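Local coordinates for SLH domain-containing protein (Pseudoflavonifractor capillosus, PDB 4OJU) that is of unknown function but, as a secreted-type protein with BspA-like leucine-rich repeats and surface-layer homology domains, probably binds other proteins, at residues Y38-A43 with G70-D75; S76-G81 with N99-N104. All blocks are in the same frame, centred on the assembly; numbering follows the deposited sequence.

Contact 1: Y38-A43 with G70-D75; sequences YADIPA and GVTVPD. With EDO (1,2-ethanediol), chain E.
Strands 38-40 and 70-72 run parallel, their axes 4.6 Å and their N-to-C directions 6° apart, as expected of neighbouring coils in a leucine-rich repeat solenoid. Ala39 brackets Val71: its N donates almost straight (173°) to Gly70 O, and its O accepts from Thr72 N in the carbonyl plane. Ala39 and Val71 share the packed face, and just past the strand Ile41 turns its side chain toward residues 70-75. Val71 places CG2 anti to its backbone N, and that methyl meets Ile41 CD1 side by side at 3.6 Å. The Pro74 ring crosses Ile41 at about a right angle, with CD 3.6 Å from Ile41 CB. The opposite face is polar and wetter. With CG anti to the backbone N (chi1 -167°), the Tyr38 ring lies over the Gly70-Val71 peptide, where a side chain on Gly70 would clash. Its OH meets Thr72 OG1 in the ring plane through a very short hydrogen bond of 2.5 Å, and a water joins Thr72 OG1 to Asp40 OD1. Strand 70-72 is the middle of three, hydrogen-bonded also to strand 93-95, while Tyr14 of strand 14-19 and Phe63 touch Ala39 and Ile41.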
ATOM      1  N   TYR A  38     -24.403  12.857   5.314  1.00 31.57           N
ATOM      2  CA  TYR A  38     -24.619  11.456   5.672  1.00 31.19           C
ATOM      3  C   TYR A  38     -25.546  10.852   4.616  1.00 33.59           C
ATOM      4  O   TYR A  38     -26.659  11.346   4.425  1.00 34.81           O
ATOM      5  CB  TYR A  38     -25.186  11.263   7.101  1.00 33.61           C
ATOM      6  CG  TYR A  38     -25.088   9.817   7.535  1.00 34.49           C
ATOM      7  CD1 TYR A  38     -26.040   8.880   7.134  1.00 35.85           C
ATOM      8  CD2 TYR A  38     -23.985   9.358   8.245  1.00 34.66           C
ATOM      9  CE1 TYR A  38     -25.913   7.533   7.461  1.00 32.93           C
ATOM     10  CE2 TYR A  38     -23.839   8.010   8.565  1.00 34.36           C
ATOM     11  CZ  TYR A  38     -24.811   7.104   8.178  1.00 36.25           C
ATOM     12  OH  TYR A  38     -24.683   5.779   8.517  1.00 29.94           O
ATOM     13  N   ALA A  39     -25.077   9.830   3.903  1.00 27.15           N
ATOM     14  CA  ALA A  39     -25.867   9.167   2.859  1.00 25.35           C
ATOM     15  C   ALA A  39     -26.598   7.967   3.432  1.00 29.04           C
ATOM     16  O   ALA A  39     -26.002   6.906   3.614  1.00 28.56           O
ATOM     17  CB  ALA A  39     -24.971   8.752   1.699  1.00 24.73           C
ATOM     18  N   ASP A  40     -27.882   8.151   3.775  1.00 27.16           N
ATOM     19  CA  ASP A  40     -28.718   7.064   4.295  1.00 27.85           C
ATOM     20  C   ASP A  40     -29.404   6.487   3.071  1.00 31.73           C
ATOM     21  O   ASP A  40     -30.431   6.995   2.646  1.00 32.25           O
ATOM     22  CB  ASP A  40     -29.694   7.594   5.370  1.00 31.85           C
ATOM     23  CG  ASP A  40     -30.428   6.530   6.176  1.00 43.77           C
ATOM     24  OD1 ASP A  40     -30.020   5.339   6.118  1.00 43.38           O
ATOM     25  OD2 ASP A  40     -31.393   6.881   6.876  1.00 51.47           O
ATOM     26  N   ILE A  41     -28.763   5.519   2.419  1.00 27.32           N
ATOM     27  CA  ILE A  41     -29.233   4.969   1.146  1.00 26.10           C
ATOM     28  C   ILE A  41     -30.548   4.211   1.326  1.00 29.39           C
ATOM     29  O   ILE A  41     -30.605   3.313   2.166  1.00 27.44           O
ATOM     30  CB  ILE A  41     -28.144   4.069   0.478  1.00 27.75           C
ATOM     31  CG1 ILE A  41     -26.855   4.863   0.167  1.00 27.71           C
ATOM     32  CG2 ILE A  41     -28.699   3.368  -0.768  1.00 27.44           C
ATOM     33  CD1 ILE A  41     -25.604   3.972  -0.220  1.00 26.81           C
ATOM     34  N   PRO A  42     -31.601   4.526   0.530  1.00 29.46           N
ATOM     35  CA  PRO A  42     -32.873   3.781   0.688  1.00 30.00           C
ATOM     36  C   PRO A  42     -32.725   2.322   0.259  1.00 33.03           C
ATOM     37  O   PRO A  42     -31.956   2.014  -0.657  1.00 31.13           O
ATOM     38  CB  PRO A  42     -33.861   4.535  -0.199  1.00 32.33           C
ATOM     39  CG  PRO A  42     -33.055   5.390  -1.082  1.00 36.44           C
ATOM     40  CD  PRO A  42     -31.693   5.571  -0.511  1.00 31.41           C
ATOM     41  N   ALA A  43     -33.441   1.429   0.953  1.00 31.04           N
ATOM     42  CA  ALA A  43     -33.442  -0.010   0.667  1.00 30.78           C
ATOM     43  C   ALA A  43     -34.308  -0.336  -0.555  1.00 30.00           C
ATOM     44  O   ALA A  43     -34.200  -1.422  -1.118  1.00 29.08           O
ATOM     45  CB  ALA A  43     -33.964  -0.771   1.878  1.00 32.98           C
ATOM     46  N   GLY A  70     -20.412  10.015   5.997  1.00 25.36           N
ATOM     47  CA  GLY A  70     -20.907   8.723   6.452  1.00 25.49           C
ATOM     48  C   GLY A  70     -21.886   8.118   5.477  1.00 27.95           C
ATOM     49  O   GLY A  70     -22.470   8.826   4.654  1.00 27.74           O
ATOM     50  N   VAL A  71     -22.053   6.805   5.547  1.00 23.99           N
ATOM     51  CA  VAL A  71     -22.970   6.109   4.667  1.00 23.21           C
ATOM     52  C   VAL A  71     -23.534   4.866   5.344  1.00 26.16           C
ATOM     53  O   VAL A  71     -22.800   4.128   5.999  1.00 23.87           O
ATOM     54  CB  VAL A  71     -22.334   5.759   3.275  1.00 25.06           C
ATOM     55  CG1 VAL A  71     -21.126   4.828   3.400  1.00 24.41           C
ATOM     56  CG2 VAL A  71     -23.377   5.175   2.298  1.00 24.23           C
ATOM     57  N   THR A  72     -24.846   4.634   5.148  1.00 23.18           N
ATOM     58  CA  THR A  72     -25.506   3.388   5.510  1.00 22.41           C
ATOM     59  C   THR A  72     -25.855   2.710   4.201  1.00 25.58           C
ATOM     60  O   THR A  72     -26.582   3.282   3.391  1.00 25.74           O
ATOM     61  CB  THR A  72     -26.718   3.584   6.403  1.00 28.47           C
ATOM     62  OG1 THR A  72     -26.272   4.097   7.647  1.00 31.04           O
ATOM     63  CG2 THR A  72     -27.455   2.276   6.659  1.00 31.92           C
ATOM     64  N   VAL A  73     -25.292   1.531   3.972  1.00 21.08           N
ATOM     65  CA  VAL A  73     -25.584   0.681   2.826  1.00 21.50           C
ATOM     66  C   VAL A  73     -26.675  -0.278   3.339  1.00 29.19           C
ATOM     67  O   VAL A  73     -26.405  -1.028   4.275  1.00 29.42           O
ATOM     68  CB  VAL A  73     -24.311  -0.024   2.308  1.00 23.79           C
ATOM     69  CG1 VAL A  73     -24.638  -0.925   1.125  1.00 23.40           C
ATOM     70  CG2 VAL A  73     -23.236   0.996   1.935  1.00 23.10           C
ATOM     71  N   PRO A  74     -27.930  -0.173   2.861  1.00 27.28           N
ATOM     72  CA  PRO A  74     -29.024  -0.955   3.472  1.00 28.68           C
ATOM     73  C   PRO A  74     -28.925  -2.445   3.192  1.00 30.99           C
ATOM     74  O   PRO A  74     -28.232  -2.838   2.251  1.00 27.92           O
ATOM     75  CB  PRO A  74     -30.275  -0.340   2.850  1.00 30.75           C
ATOM     76  CG  PRO A  74     -29.808   0.119   1.510  1.00 32.70           C
ATOM     77  CD  PRO A  74     -28.434   0.687   1.777  1.00 28.36           C
ATOM     78  N   ASP A  75     -29.660  -3.261   4.017  1.00 27.39           N
ATOM     79  CA  ASP A  75     -29.673  -4.729   3.978  0.50 27.12           C
ATOM     80  C   ASP A  75     -30.182  -5.298   2.641  1.00 30.36           C
ATOM     81  O   ASP A  75     -30.129  -6.514   2.421  1.00 30.91           O
ATOM     82  CB  ASP A  75     -30.491  -5.303   5.159  0.50 30.51           C
ATOM     83  CG  ASP A  75     -31.956  -4.887   5.242  0.50 40.74           C
ATOM     84  OD1 ASP A  75     -32.532  -4.505   4.195  0.50 39.90           O
ATOM     85  OD2 ASP A  75     -32.537  -4.970   6.353  0.50 49.34           O
TER
HETATM   86  C1  EDO E 201     -34.374   4.733   4.980  1.00 66.58           C
HETATM   87  O1  EDO E 201     -33.055   4.206   5.031  1.00 66.71           O
HETATM   88  C2  EDO E 201     -34.361   6.113   4.302  1.00 65.80           C
HETATM   89  O2  EDO E 201     -33.525   6.057   3.164  1.00 64.84           O
HETATM   90  O   HOH W   1     -28.839   4.543   8.971  1.00 70.06           O

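Contact 2: S76-G81 with N99-N104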
ATOM      1  N   SER A  76     -30.666  -4.440   1.744  1.00 26.11           N
ATOM      2  CA  SER A  76     -31.129  -4.886   0.425  1.00 26.01           C
ATOM      3  C   SER A  76     -29.912  -5.082  -0.544  1.00 26.25           C
ATOM      4  O   SER A  76     -30.015  -5.796  -1.535  1.00 25.35           O
ATOM      5  CB  SER A  76     -32.094  -3.859  -0.150  1.00 28.00           C
ATOM      6  OG  SER A  76     -31.427  -2.610  -0.249  1.00 30.01           O
ATOM      7  N   VAL A  77     -28.773  -4.449  -0.247  1.00 21.65           N
ATOM      8  CA  VAL A  77     -27.591  -4.455  -1.137  1.00 20.40           C
ATOM      9  C   VAL A  77     -26.812  -5.772  -1.059  1.00 25.84           C
ATOM     10  O   VAL A  77     -26.416  -6.220   0.027  1.00 25.38           O
ATOM     11  CB  VAL A  77     -26.688  -3.226  -0.840  1.00 22.49           C
ATOM     12  CG1 VAL A  77     -25.376  -3.269  -1.631  1.00 21.30           C
ATOM     13  CG2 VAL A  77     -27.435  -1.917  -1.126  1.00 22.13           C
ATOM     14  N   ILE A  78     -26.564  -6.358  -2.241  1.00 22.70           N
ATOM     15  CA  ILE A  78     -25.822  -7.614  -2.420  1.00 24.23           C
ATOM     16  C   ILE A  78     -24.380  -7.313  -2.850  1.00 24.89           C
ATOM     17  O   ILE A  78     -23.463  -8.047  -2.493  1.00 23.21           O
ATOM     18  CB  ILE A  78     -26.551  -8.507  -3.471  1.00 29.56           C
ATOM     19  CG1 ILE A  78     -28.013  -8.810  -3.071  1.00 32.35           C
ATOM     20  CG2 ILE A  78     -25.778  -9.803  -3.810  1.00 31.57           C
ATOM     21  CD1 ILE A  78     -28.239  -9.346  -1.682  1.00 44.87           C
ATOM     22  N   SER A  79     -24.183  -6.240  -3.629  1.00 21.68           N
ATOM     23  CA  SER A  79     -22.843  -5.923  -4.116  1.00 20.74           C
ATOM     24  C   SER A  79     -22.584  -4.427  -4.172  1.00 22.44           C
ATOM     25  O   SER A  79     -23.475  -3.623  -4.448  1.00 20.58           O
ATOM     26  CB  SER A  79     -22.616  -6.566  -5.489  1.00 25.71           C
ATOM     27  OG  SER A  79     -23.124  -5.815  -6.574  1.00 42.66           O
ATOM     28  N   ILE A  80     -21.329  -4.063  -3.904  1.00 18.98           N
ATOM     29  CA  ILE A  80     -20.845  -2.681  -3.989  1.00 18.10           C
ATOM     30  C   ILE A  80     -19.880  -2.686  -5.148  1.00 22.96           C
ATOM     31  O   ILE A  80     -18.930  -3.472  -5.143  1.00 22.95           O
ATOM     32  CB  ILE A  80     -20.228  -2.193  -2.656  1.00 20.10           C
ATOM     33  CG1 ILE A  80     -21.336  -2.096  -1.572  1.00 19.89           C
ATOM     34  CG2 ILE A  80     -19.519  -0.833  -2.844  1.00 19.16           C
ATOM     35  CD1 ILE A  80     -20.810  -1.925  -0.167  1.00 21.96           C
ATOM     36  N   GLY A  81     -20.166  -1.842  -6.141  1.00 19.69           N
ATOM     37  CA  GLY A  81     -19.433  -1.780  -7.391  1.00 19.70           C
ATOM     38  C   GLY A  81     -18.043  -1.188  -7.299  1.00 21.47           C
ATOM     39  O   GLY A  81     -17.642  -0.624  -6.277  1.00 18.68           O
ATOM     40  N   ASN A  99     -26.300  -9.212   4.489  0.50 27.64           N
ATOM     41  CA  ASN A  99     -26.776  -9.584   3.142  0.50 26.96           C
ATOM     42  C   ASN A  99     -25.752  -9.198   2.060  0.50 27.49           C
ATOM     43  O   ASN A  99     -25.801  -9.770   0.971  0.50 25.62           O
ATOM     44  CB  ASN A  99     -28.154  -9.029   2.766  0.50 30.33           C
ATOM     45  CG  ASN A  99     -29.303  -9.723   3.448  0.50 54.10           C
ATOM     46  OD1 ASN A  99     -29.476 -10.941   3.354  0.50 51.67           O
ATOM     47  ND2 ASN A  99     -30.117  -8.948   4.145  0.50 44.65           N
ATOM     48  N   LEU A 100     -24.824  -8.244   2.341  1.00 22.83           N
ATOM     49  CA  LEU A 100     -23.786  -7.885   1.389  1.00 21.78           C
ATOM     50  C   LEU A 100     -22.950  -9.105   1.103  1.00 25.44           C
ATOM     51  O   LEU A 100     -22.573  -9.777   2.055  1.00 26.47           O
ATOM     52  CB  LEU A 100     -22.917  -6.777   1.971  1.00 21.22           C
ATOM     53  CG  LEU A 100     -21.810  -6.232   1.091  1.00 24.23           C
ATOM     54  CD1 LEU A 100     -22.395  -5.478  -0.166  1.00 23.80           C
ATOM     55  CD2 LEU A 100     -20.919  -5.287   1.923  1.00 25.25           C
ATOM     56  N   ILE A 101     -22.714  -9.422  -0.180  1.00 21.78           N
ATOM     57  CA  ILE A 101     -21.922 -10.600  -0.550  1.00 22.38           C
ATOM     58  C   ILE A 101     -20.572 -10.195  -1.145  1.00 26.96           C
ATOM     59  O   ILE A 101     -19.564 -10.847  -0.864  1.00 28.29           O
ATOM     60  CB  ILE A 101     -22.710 -11.498  -1.556  1.00 26.03           C
ATOM     61  CG1 ILE A 101     -24.132 -11.884  -1.045  1.00 28.10           C
ATOM     62  CG2 ILE A 101     -21.906 -12.752  -1.972  1.00 27.89           C
ATOM     63  CD1 ILE A 101     -24.201 -12.769   0.257  1.00 34.49           C
ATOM     64  N   TYR A 102     -20.574  -9.171  -2.016  1.00 24.14           N
ATOM     65  CA  TYR A 102     -19.395  -8.757  -2.760  1.00 24.29           C
ATOM     66  C   TYR A 102     -19.023  -7.306  -2.581  1.00 25.65           C
ATOM     67  O   TYR A 102     -19.874  -6.433  -2.646  1.00 24.56           O
ATOM     68  CB  TYR A 102     -19.638  -8.967  -4.265  1.00 28.57           C
ATOM     69  CG  TYR A 102     -19.987 -10.378  -4.636  1.00 34.47           C
ATOM     70  CD1 TYR A 102     -19.035 -11.391  -4.566  1.00 36.99           C
ATOM     71  CD2 TYR A 102     -21.272 -10.712  -5.058  1.00 36.84           C
ATOM     72  CE1 TYR A 102     -19.357 -12.706  -4.892  1.00 39.43           C
ATOM     73  CE2 TYR A 102     -21.594 -12.017  -5.431  1.00 38.85           C
ATOM     74  CZ  TYR A 102     -20.639 -13.015  -5.323  1.00 45.65           C
ATOM     75  OH  TYR A 102     -20.967 -14.314  -5.642  1.00 49.65           O
ATOM     76  N   ILE A 103     -17.732  -7.049  -2.428  1.00 21.92           N
ATOM     77  CA  ILE A 103     -17.161  -5.708  -2.402  1.00 20.44           C
ATOM     78  C   ILE A 103     -16.176  -5.691  -3.549  1.00 22.14           C
ATOM     79  O   ILE A 103     -15.156  -6.398  -3.496  1.00 22.11           O
ATOM     80  CB  ILE A 103     -16.547  -5.270  -1.054  1.00 22.50           C
ATOM     81  CG1 ILE A 103     -17.556  -5.510   0.116  1.00 21.47           C
ATOM     82  CG2 ILE A 103     -16.142  -3.768  -1.166  1.00 21.69           C
ATOM     83  CD1 ILE A 103     -17.018  -5.155   1.579  1.00 24.62           C
ATOM     84  N   ASN A 104     -16.527  -4.973  -4.626  1.00 18.86           N
ATOM     85  CA  ASN A 104     -15.724  -4.951  -5.845  1.00 19.46           C
ATOM     86  C   ASN A 104     -14.497  -4.107  -5.705  1.00 23.96           C
ATOM     87  O   ASN A 104     -14.324  -3.373  -4.739  1.00 22.23           O
ATOM     88  CB  ASN A 104     -16.538  -4.504  -7.051  1.00 21.51           C
ATOM     89  CG  ASN A 104     -17.380  -5.630  -7.577  1.00 46.81           C
ATOM     90  OD1 ASN A 104     -16.927  -6.458  -8.355  1.00 54.04           O
ATOM     91  ND2 ASN A 104     -18.576  -5.752  -7.087  1.00 35.20           N
TER
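Successive coils of a leucine-rich repeat solenoid of the BspA type meet between residues 76-81 and 99-104, where a bend on each coil leads into a short parallel pairing of Ser79 with Tyr102 and Ile80 with Ile103. The two paths run alongside each other, 4° apart end to end. Ile78 and Ile101 share similar torsions, so their branches lie alongside each other, Ile78 CG2 resting 3.8 Å from Ile101 CG1. On the interior side Leu100 forms a bump. Its CG is anti to the backbone N (chi1 -178°), and its CD1 methyl fits among Val77, the Ile78 carbonyl and Ile80, lying 4.0 Å from Val77 CG1 and 3.8 Å from Ile80 CG1; the Leu100 and Ile80 side chains cross at about a right angle. On the other face, Ser79 CB approaches Tyr102 CB, and the Ile101 CG2 methyl sits centrally over one face of the Tyr102 ring. Ile78 O is gripped twice, by Ile101 N at 2.8 Å from above the carbonyl plane and by Tyr102 N nearly along the C=O axis. Ile80 N donates to Tyr102 O between the paired strands. At the far end the Asn104 side chain points toward the adjoining coil, with Ile80 O in the plane of its amide. An alanine here would remove the amide and would probably loosen this end, leaving Ile80 O with the backbone bond alone from that residue. At Ile80 O, Asn104 N arrives nearly along the C=O axis at 2.9 Å, whereas Asn104 ND2 comes from 49° out of the carbonyl plane at 3.0 Å.

In the fold
Contacts 1 and 2 join consecutive coils on different sides of the same solenoid, with residues 70-75 running directly into 76-81. Both are partly buried, each with an apolar inner side; the outer side is polar in contact 1 and mixed in contact 2, where two partly exposed isoleucines pair beside Ser79 and Tyr102. Contact 1 belongs to the three-strand parallel sheet and adds hydroxyl and water bridging outside; contact 2 belongs to the larger mixed sheet and includes two carbonyls, those of Ile78 and Ile80, that each accept two N-H groups. The interiors meet where Val73 CG1 approaches Ile80 CD1 at 4.2 Å. Between them, Ser76 OG hydrogen-bonds Ala43 O, and Asn99 ND2 reaches Asp75 O weakly.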